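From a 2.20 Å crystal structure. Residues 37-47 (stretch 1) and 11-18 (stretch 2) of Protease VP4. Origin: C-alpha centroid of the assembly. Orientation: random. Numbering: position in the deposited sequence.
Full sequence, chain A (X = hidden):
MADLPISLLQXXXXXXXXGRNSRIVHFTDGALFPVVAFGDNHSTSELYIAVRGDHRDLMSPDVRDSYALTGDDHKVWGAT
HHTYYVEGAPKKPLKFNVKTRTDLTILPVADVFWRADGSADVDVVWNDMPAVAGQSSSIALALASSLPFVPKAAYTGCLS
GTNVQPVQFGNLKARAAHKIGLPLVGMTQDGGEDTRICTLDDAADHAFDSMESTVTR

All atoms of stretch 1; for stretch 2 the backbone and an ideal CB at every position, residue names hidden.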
# COMPACT_ATOMS: atom_id res chain seq x y z
N ALA A 37 -2.46 11.81 -1.15
CA ALA A 37 -2.38 12.82 -2.17
C ALA A 37 -2.90 14.14 -1.59
O ALA A 37 -3.75 14.16 -0.61
CB ALA A 37 -3.15 12.43 -3.35
N PHE A 38 -2.34 15.22 -2.14
CA PHE A 38 -2.61 16.65 -1.71
C PHE A 38 -3.10 17.55 -2.83
O PHE A 38 -2.39 17.69 -3.80
CB PHE A 38 -1.34 17.25 -1.04
CG PHE A 38 -0.66 16.27 -0.11
CD1 PHE A 38 0.34 15.43 -0.58
CD2 PHE A 38 -1.07 16.16 1.19
CE1 PHE A 38 0.93 14.43 0.26
CE2 PHE A 38 -0.51 15.24 2.06
CZ PHE A 38 0.52 14.35 1.58
N GLY A 39 -4.24 18.24 -2.69
CA GLY A 39 -4.50 19.41 -3.58
C GLY A 39 -4.66 20.73 -2.78
O GLY A 39 -4.47 20.76 -1.53
N ASP A 40 -5.01 21.80 -3.50
CA ASP A 40 -5.47 23.07 -2.94
C ASP A 40 -6.73 22.55 -2.23
O ASP A 40 -7.28 21.58 -2.68
CB ASP A 40 -5.94 24.07 -4.08
CG ASP A 40 -4.97 24.19 -5.21
OD1 ASP A 40 -3.76 23.92 -5.04
OD2 ASP A 40 -5.47 24.58 -6.29
N ASN A 41 -7.21 23.04 -1.14
CA ASN A 41 -8.55 22.43 -0.75
C ASN A 41 -8.53 21.25 0.17
O ASN A 41 -8.88 21.39 1.31
CB ASN A 41 -9.44 22.04 -1.99
CG ASN A 41 -10.88 21.53 -1.59
OD1 ASN A 41 -11.13 20.31 -1.45
ND2 ASN A 41 -11.82 22.47 -1.43
N HIS A 42 -8.09 20.08 -0.32
CA HIS A 42 -8.04 18.83 0.47
C HIS A 42 -6.86 17.83 0.17
O HIS A 42 -6.27 17.82 -0.88
CB HIS A 42 -9.47 18.16 0.51
CG HIS A 42 -9.74 17.24 -0.63
ND1 HIS A 42 -9.28 17.49 -1.91
CD2 HIS A 42 -10.33 16.02 -0.68
CE1 HIS A 42 -9.58 16.46 -2.69
NE2 HIS A 42 -10.25 15.57 -1.98
N SER A 43 -6.59 16.99 1.16
CA SER A 43 -5.73 15.86 1.12
C SER A 43 -6.59 14.62 1.22
O SER A 43 -7.71 14.70 1.73
CB SER A 43 -4.73 15.87 2.30
OG SER A 43 -4.13 17.17 2.38
N THR A 44 -6.04 13.50 0.69
CA THR A 44 -6.65 12.21 0.67
C THR A 44 -5.70 11.14 1.27
O THR A 44 -4.55 11.31 1.22
CB THR A 44 -7.05 11.74 -0.88
OG1 THR A 44 -5.85 11.75 -1.71
CG2 THR A 44 -8.09 12.69 -1.50
N SER A 45 -6.26 10.08 1.84
CA SER A 45 -5.53 8.91 2.35
C SER A 45 -6.51 7.79 2.05
O SER A 45 -7.77 7.88 2.43
CB SER A 45 -5.43 9.04 3.91
OG SER A 45 -4.67 8.06 4.42
N GLU A 46 -5.97 6.72 1.48
CA GLU A 46 -6.76 5.56 1.00
C GLU A 46 -5.88 4.33 1.15
O GLU A 46 -4.69 4.43 0.98
CB GLU A 46 -6.76 5.73 -0.54
CG GLU A 46 -7.96 5.59 -1.21
CD GLU A 46 -7.85 6.22 -2.60
OE1 GLU A 46 -7.14 7.27 -2.80
OE2 GLU A 46 -8.46 5.66 -3.53
N LEU A 47 -6.43 3.12 1.20
CA LEU A 47 -5.65 1.87 0.87
C LEU A 47 -5.70 1.46 -0.52
O LEU A 47 -6.65 1.72 -1.21
CB LEU A 47 -6.16 0.75 1.72
CG LEU A 47 -5.91 1.10 3.20
CD1 LEU A 47 -6.47 -0.10 3.94
CD2 LEU A 47 -4.50 1.38 3.65
N UNK A 11 -1.54 21.67 9.85
CA UNK A 11 -2.92 21.25 9.75
C UNK A 11 -3.36 20.96 8.27
O UNK A 11 -3.05 21.73 7.37
CB UNK A 11 -3.81 22.33 10.37
N UNK A 12 -4.07 19.83 8.05
CA UNK A 12 -4.37 19.23 6.72
C UNK A 12 -5.89 19.11 6.75
O UNK A 12 -6.45 18.82 7.81
CB UNK A 12 -3.68 17.89 6.48
N UNK A 13 -6.60 19.43 5.66
CA UNK A 13 -8.05 19.08 5.53
C UNK A 13 -8.16 17.72 4.83
O UNK A 13 -7.79 17.62 3.71
CB UNK A 13 -8.82 20.15 4.75
N UNK A 14 -8.53 16.68 5.53
CA UNK A 14 -8.60 15.28 5.00
C UNK A 14 -10.00 14.83 4.62
O UNK A 14 -10.96 14.99 5.36
CB UNK A 14 -8.05 14.30 6.04
N UNK A 15 -10.12 14.31 3.39
CA UNK A 15 -11.31 13.60 2.93
C UNK A 15 -10.99 12.16 2.50
O UNK A 15 -9.83 11.78 2.17
CB UNK A 15 -11.95 14.36 1.77
N UNK A 16 -12.03 11.34 2.52
CA UNK A 16 -11.86 10.01 2.07
C UNK A 16 -12.23 10.10 0.60
O UNK A 16 -13.06 10.91 0.21
CB UNK A 16 -12.70 9.00 2.86
N UNK A 17 -11.48 9.40 -0.24
CA UNK A 17 -11.85 9.19 -1.59
C UNK A 17 -13.29 8.63 -1.69
O UNK A 17 -13.67 7.70 -0.96
CB UNK A 17 -10.84 8.25 -2.26
N UNK A 18 -14.10 9.25 -2.53
CA UNK A 18 -15.28 8.59 -3.01
C UNK A 18 -14.66 7.57 -3.99
O UNK A 18 -13.85 7.97 -4.88
CB UNK A 18 -16.30 9.54 -3.64

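Stretch 1 forms a hairpin-like turn closed by Thr44 N to Ala37 O (2.7 Å) and Gly39 N to His42 O (2.8 Å), and stretch 2 pairs briefly in parallel with its second strand, at Ser43, before the two chains diverge.

Position 11 has nothing of stretch 1 within reach of its ideal CB, so almost any residue would do. It is Thr11, which makes no contact here.

At position 12 CA-to-CB points sideways, with the ideal CB 4.2 Å from Ser43 OG and the Phe38 ring farther off. A short side chain would leave that ring untouched; a longer apolar one, such as leucine, isoleucine or methionine, could reach it. Leu12 does so: its CD1 lies 4.1 Å from Phe38 CE2, at the ring edge.

Position 13 contributes chiefly through its backbone. Its O accepts a nearly straight hydrogen bond from Ser43 N (2.9 Å), which any residue type could supply. The ideal CB sits 3.7 Å from Asn41 O, offering no apolar pocket, so a small residue is comfortable, though others are possible. The residue is Ala13.

Position 14 pairs with Ser43, and its CB lies on the same sheet face as the Ser43 side chain. Serine is small, and Ser45 follows two residues on, so a long or aromatic side chain could extend along the strand. Tyr14 does this, bringing CE1 to 3.8 Å from Ser45 CB. Tyr14 OH (3.3 Å) and Ser45 O (2.6 Å) share a water, which donates to Ser45 O.

At position 15 the backbone N donates to Ser43 O (3.0 Å), which rules out proline. The ideal CB is tight against His42 CD2, at 3.4 Å, so an unbranched, flexible chain that can run past the imidazole is favoured: lysine, arginine, glutamine or methionine. Lys15 passes its CG 3.3 Å from His42 CD2, near the ring plane, and continues extended until its CE is 4.4 Å from Asn41 OD1.

Position 16 points away, so a polar residue is plausible, but little is specified. It is Gln16.

Position 17 points toward stretch 1, with its ideal CB 3.6 Å from Glu46 CD. Its N makes no hydrogen bond to stretch 1, and phi is -53°, so proline fits, as would a small aliphatic residue. Pro17 packs its CG 3.2 Å from Glu46 OE1 and 4.1 Å from Thr44 CB, while its CD lies 3.5 Å from Ser45 O.

Position 18 points away into space free of stretch 1; Leu18 makes no contact.

Stretch 2 11-18: TLAYKQPL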
# COMPACT_ATOMS: atom_id res chain seq x y z
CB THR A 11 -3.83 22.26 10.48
OG1 THR A 11 -3.59 22.13 11.88
CG2 THR A 11 -5.36 22.00 10.24
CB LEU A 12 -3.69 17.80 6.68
CG LEU A 12 -2.18 17.59 6.37
CD1 LEU A 12 -1.80 16.06 5.90
CD2 LEU A 12 -1.87 18.48 5.21
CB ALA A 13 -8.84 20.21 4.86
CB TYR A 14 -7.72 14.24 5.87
CG TYR A 14 -8.19 12.78 6.02
CD1 TYR A 14 -8.20 11.95 4.96
CD2 TYR A 14 -8.63 12.28 7.25
CE1 TYR A 14 -8.71 10.66 5.00
CE2 TYR A 14 -9.13 10.93 7.35
CZ TYR A 14 -9.15 10.08 6.19
OH TYR A 14 -9.66 8.66 6.16
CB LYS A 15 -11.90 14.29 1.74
CG LYS A 15 -12.28 15.72 1.99
CD LYS A 15 -13.35 16.08 1.02
CE LYS A 15 -13.56 17.55 1.01
NZ LYS A 15 -14.86 17.94 0.26
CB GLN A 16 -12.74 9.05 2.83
CG GLN A 16 -13.86 9.69 3.60
CD GLN A 16 -13.40 10.05 5.03
OE1 GLN A 16 -13.32 11.26 5.39
NE2 GLN A 16 -13.08 9.01 5.85
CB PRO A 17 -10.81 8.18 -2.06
CG PRO A 17 -9.64 8.55 -1.31
CD PRO A 17 -10.16 8.84 0.06
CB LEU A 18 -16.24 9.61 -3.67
CG LEU A 18 -17.24 9.55 -4.86
CD1 LEU A 18 -18.67 9.19 -4.43
CD2 LEU A 18 -17.21 11.00 -5.36
O HOH W 1 -9.44 6.38 3.83
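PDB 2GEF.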